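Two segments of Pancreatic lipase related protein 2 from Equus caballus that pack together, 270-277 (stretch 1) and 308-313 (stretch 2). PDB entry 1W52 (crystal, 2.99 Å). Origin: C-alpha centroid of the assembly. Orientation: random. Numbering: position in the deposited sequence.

Stretch 1 (270-277) EYYSSSIL
Stretch 2 (308-313) KMGHYA

Two hydrogen bonds, both ending on His 311, pin an irregular segment (308-313) against stretch 270-277, part of a helix that begins earlier in the chain. The amide N of His 311 donates to OG of Ser 275 at 2.8 Å, nearly straight with an N-H...O angle of 166°. Ser 275, chi1 p (86°), has its CB directed toward the segment, and its OG passes its own proton back to O of Tyr 272 at 2.8 Å as a relay. The second bond joins OH of Tyr 272 to ND1 of His 311 at 2.8 Å, at the edge of the imidazole, near its plane; either atom could be the donor. Tyr 272 (chi1 t, chi2 -83°) and His 311 (chi1 t, chi2 63°) hold their rings obliquely, planes at 79° and centroids 5.6 Å apart, with N of His 311 over a face of the tyrosine ring. A weak bond runs from OH of Tyr 312 (chi1 m, chi2 98°) to O of Ile 276 at 3.5 Å.

The helix is built on i to i+4 bonds such as N of Ser 275 to O of Tyr 271, 2.9 Å. The nearest CA atoms are those of Gly 310 and Tyr 272, 4.8 Å apart; CA of Ile 276 and CA of His 311 are 5.2 Å apart. Gly 310, at phi/psi 112/-156, brings its CA to 3.1 Å from OG of Ser 275. An ideal CB on Gly 310 would sit 2.0 Å from OG of Ser 275 and jam against the preceding carbonyl, which calls for glycine. The loop then bends, N of Ala 313 bonding O of Gly 310 at 3.2 Å.

Met 309 is extended through chi1 and chi2 (both t), then turns at chi3 (95°), so its CE makes apolar contact with CB of Tyr 271 (chi1 m) at 3.9 Å. CG1 of Ile 276 (chi1 m, chi2 t) packs 3.8 Å from ND1 of His 311. The two stretches together bury 378 Å², both sides summed.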

ATOM      1  N   GLU A 270       2.572  -6.352   0.537  1.00 21.89           N
ATOM      2  CA  GLU A 270       1.785  -7.169   1.373  1.00 22.62           C
ATOM      3  C   GLU A 270       0.426  -6.567   1.328  1.00 22.06           C
ATOM      4  O   GLU A 270      -0.524  -7.219   0.952  1.00 21.86           O
ATOM      5  CB  GLU A 270       2.337  -7.090   2.770  1.00 24.06           C
ATOM      6  CG  GLU A 270       3.721  -7.675   2.899  1.00 27.85           C
ATOM      7  CD  GLU A 270       3.551  -9.094   3.168  1.00 33.12           C
ATOM      8  OE1 GLU A 270       3.030  -9.763   2.269  1.00 39.38           O
ATOM      9  OE2 GLU A 270       3.816  -9.497   4.288  1.00 37.23           O
ATOM     10  N   TYR A 271       0.334  -5.299   1.687  1.00 21.57           N
ATOM     11  CA  TYR A 271      -0.943  -4.671   1.727  1.00 21.84           C
ATOM     12  C   TYR A 271      -1.587  -4.810   0.346  1.00 22.33           C
ATOM     13  O   TYR A 271      -2.763  -5.178   0.214  1.00 23.26           O
ATOM     14  CB  TYR A 271      -0.817  -3.210   2.084  1.00 21.61           C
ATOM     15  CG  TYR A 271      -0.193  -2.890   3.418  1.00 23.90           C
ATOM     16  CD1 TYR A 271      -0.226  -3.766   4.475  1.00 26.25           C
ATOM     17  CD2 TYR A 271       0.421  -1.671   3.624  1.00 28.18           C
ATOM     18  CE1 TYR A 271       0.367  -3.438   5.692  1.00 27.69           C
ATOM     19  CE2 TYR A 271       1.015  -1.338   4.844  1.00 28.66           C
ATOM     20  CZ  TYR A 271       0.985  -2.224   5.871  1.00 27.74           C
ATOM     21  OH  TYR A 271       1.569  -1.889   7.081  1.00 29.79           O
ATOM     22  N   TYR A 272      -0.824  -4.544  -0.705  1.00 21.75           N
ATOM     23  CA  TYR A 272      -1.424  -4.583  -2.008  1.00 20.90           C
ATOM     24  C   TYR A 272      -1.967  -5.970  -2.266  1.00 20.08           C
ATOM     25  O   TYR A 272      -3.127  -6.142  -2.546  1.00 19.50           O
ATOM     26  CB  TYR A 272      -0.421  -4.215  -3.087  1.00 21.44           C
ATOM     27  CG  TYR A 272      -1.057  -4.123  -4.475  1.00 20.24           C
ATOM     28  CD1 TYR A 272      -1.261  -5.259  -5.242  1.00 18.71           C
ATOM     29  CD2 TYR A 272      -1.410  -2.913  -5.005  1.00 19.38           C
ATOM     30  CE1 TYR A 272      -1.790  -5.187  -6.489  1.00 20.40           C
ATOM     31  CE2 TYR A 272      -1.961  -2.829  -6.267  1.00 20.39           C
ATOM     32  CZ  TYR A 272      -2.154  -3.970  -7.004  1.00 20.09           C
ATOM     33  OH  TYR A 272      -2.701  -3.917  -8.250  1.00 15.23           O
ATOM     34  N   SER A 273      -1.124  -6.967  -2.211  1.00 19.32           N
ATOM     35  CA  SER A 273      -1.612  -8.294  -2.510  1.00 19.75           C
ATOM     36  C   SER A 273      -2.910  -8.647  -1.721  1.00 20.09           C
ATOM     37  O   SER A 273      -3.792  -9.325  -2.222  1.00 19.94           O
ATOM     38  CB  SER A 273      -0.516  -9.312  -2.239  1.00 19.77           C
ATOM     39  OG  SER A 273      -1.063 -10.587  -2.095  1.00 21.51           O
ATOM     40  N   SER A 274      -3.054  -8.186  -0.492  1.00 20.95           N
ATOM     41  CA  SER A 274      -4.266  -8.488   0.270  1.00 21.31           C
ATOM     42  C   SER A 274      -5.461  -7.700  -0.221  1.00 21.56           C
ATOM     43  O   SER A 274      -6.549  -8.204  -0.211  1.00 22.46           O
ATOM     44  CB  SER A 274      -4.093  -8.163   1.744  1.00 21.97           C
ATOM     45  OG  SER A 274      -5.360  -8.115   2.396  1.00 22.92           O
ATOM     46  N   SER A 275      -5.278  -6.442  -0.596  1.00 21.84           N
ATOM     47  CA  SER A 275      -6.341  -5.640  -1.276  1.00 21.59           C
ATOM     48  C   SER A 275      -6.931  -6.303  -2.551  1.00 22.33           C
ATOM     49  O   SER A 275      -8.094  -6.085  -2.918  1.00 21.57           O
ATOM     50  CB  SER A 275      -5.804  -4.247  -1.672  1.00 20.98           C
ATOM     51  OG  SER A 275      -5.172  -4.306  -2.916  1.00 16.77           O
ATOM     52  N   ILE A 276      -6.114  -7.096  -3.224  1.00 23.12           N
ATOM     53  CA  ILE A 276      -6.587  -7.830  -4.357  1.00 24.66           C
ATOM     54  C   ILE A 276      -7.796  -8.653  -3.984  1.00 25.11           C
ATOM     55  O   ILE A 276      -8.799  -8.622  -4.708  1.00 24.75           O
ATOM     56  CB  ILE A 276      -5.544  -8.769  -4.832  1.00 25.70           C
ATOM     57  CG1 ILE A 276      -4.392  -8.012  -5.514  1.00 25.55           C
ATOM     58  CG2 ILE A 276      -6.195  -9.802  -5.787  1.00 28.55           C
ATOM     59  CD1 ILE A 276      -3.265  -8.953  -5.940  1.00 24.38           C
ATOM     60  N   LEU A 277      -7.688  -9.424  -2.889  1.00 26.20           N
ATOM     61  CA  LEU A 277      -8.828 -10.226  -2.375  1.00 26.41           C
ATOM     62  C   LEU A 277      -9.708  -9.529  -1.370  1.00 28.81           C
ATOM     63  O   LEU A 277     -10.710 -10.085  -0.998  1.00 29.87           O
ATOM     64  CB  LEU A 277      -8.354 -11.494  -1.718  1.00 25.02           C
ATOM     65  CG  LEU A 277      -7.372 -12.256  -2.574  1.00 23.46           C
ATOM     66  CD1 LEU A 277      -7.313 -13.703  -2.204  1.00 21.45           C
ATOM     67  CD2 LEU A 277      -7.797 -12.182  -3.989  1.00 24.78           C
ATOM     68  N   LYS A 308     -10.396   2.760  -2.689  1.00 29.87           N
ATOM     69  CA  LYS A 308      -9.885   1.543  -2.108  1.00 28.90           C
ATOM     70  C   LYS A 308      -8.403   1.500  -2.441  1.00 27.36           C
ATOM     71  O   LYS A 308      -8.059   1.575  -3.605  1.00 27.30           O
ATOM     72  CB  LYS A 308     -10.651   0.352  -2.649  1.00 29.60           C
ATOM     73  CG  LYS A 308     -12.146   0.396  -2.223  1.00 32.88           C
ATOM     74  CD  LYS A 308     -13.053  -0.509  -3.069  1.00 37.06           C
ATOM     75  CE  LYS A 308     -14.574  -0.171  -2.953  1.00 40.11           C
ATOM     76  NZ  LYS A 308     -15.378  -1.226  -3.701  1.00 43.19           N
ATOM     77  N   MET A 309      -7.526   1.459  -1.426  1.00 25.55           N
ATOM     78  CA  MET A 309      -6.068   1.493  -1.639  1.00 23.71           C
ATOM     79  C   MET A 309      -5.693   0.131  -2.076  1.00 22.26           C
ATOM     80  O   MET A 309      -6.219  -0.841  -1.614  1.00 22.76           O
ATOM     81  CB  MET A 309      -5.312   1.799  -0.356  1.00 23.96           C
ATOM     82  CG  MET A 309      -3.791   1.797  -0.511  1.00 25.43           C
ATOM     83  SD  MET A 309      -2.731   1.864   0.987  1.00 25.72           S
ATOM     84  CE  MET A 309      -2.484   0.179   1.162  1.00 25.53           C
ATOM     85  N   GLY A 310      -4.816   0.021  -3.025  1.00 20.85           N
ATOM     86  CA  GLY A 310      -4.624  -1.291  -3.560  1.00 20.16           C
ATOM     87  C   GLY A 310      -5.089  -1.476  -4.975  1.00 20.09           C
ATOM     88  O   GLY A 310      -5.138  -0.572  -5.798  1.00 18.89           O
ATOM     89  N   HIS A 311      -5.376  -2.727  -5.257  1.00 21.88           N
ATOM     90  CA  HIS A 311      -5.844  -3.187  -6.552  1.00 22.69           C
ATOM     91  C   HIS A 311      -7.010  -2.383  -7.104  1.00 22.46           C
ATOM     92  O   HIS A 311      -6.977  -2.030  -8.276  1.00 21.87           O
ATOM     93  CB  HIS A 311      -6.280  -4.627  -6.426  1.00 23.06           C
ATOM     94  CG  HIS A 311      -6.173  -5.379  -7.694  1.00 25.33           C
ATOM     95  ND1 HIS A 311      -4.968  -5.588  -8.323  1.00 27.22           N
ATOM     96  CD2 HIS A 311      -7.119  -5.940  -8.478  1.00 26.18           C
ATOM     97  CE1 HIS A 311      -5.173  -6.281  -9.430  1.00 27.15           C
ATOM     98  NE2 HIS A 311      -6.467  -6.518  -9.539  1.00 27.07           N
ATOM     99  N   TYR A 312      -8.003  -2.065  -6.255  1.00 22.19           N
ATOM    100  CA  TYR A 312      -9.223  -1.374  -6.734  1.00 22.30           C
ATOM    101  C   TYR A 312      -9.199   0.130  -6.629  1.00 21.28           C
ATOM    102  O   TYR A 312     -10.246   0.782  -6.624  1.00 19.76           O
ATOM    103  CB  TYR A 312     -10.508  -1.971  -6.117  1.00 22.68           C
ATOM    104  CG  TYR A 312     -10.618  -3.462  -6.440  1.00 25.93           C
ATOM    105  CD1 TYR A 312     -10.229  -4.409  -5.529  1.00 28.42           C
ATOM    106  CD2 TYR A 312     -11.012  -3.905  -7.701  1.00 29.33           C
ATOM    107  CE1 TYR A 312     -10.287  -5.746  -5.817  1.00 31.00           C
ATOM    108  CE2 TYR A 312     -11.062  -5.263  -8.014  1.00 30.74           C
ATOM    109  CZ  TYR A 312     -10.702  -6.187  -7.067  1.00 32.89           C
ATOM    110  OH  TYR A 312     -10.755  -7.567  -7.352  1.00 36.74           O
ATOM    111  N   ALA A 313      -7.989   0.675  -6.573  1.00 21.38           N
ATOM    112  CA  ALA A 313      -7.804   2.136  -6.602  1.00 22.04           C
ATOM    113  C   ALA A 313      -8.288   2.762  -7.924  1.00 22.22           C
ATOM    114  O   ALA A 313      -8.769   3.862  -7.947  1.00 21.15           O
ATOM    115  CB  ALA A 313      -6.331   2.494  -6.366  1.00 21.53           C
TER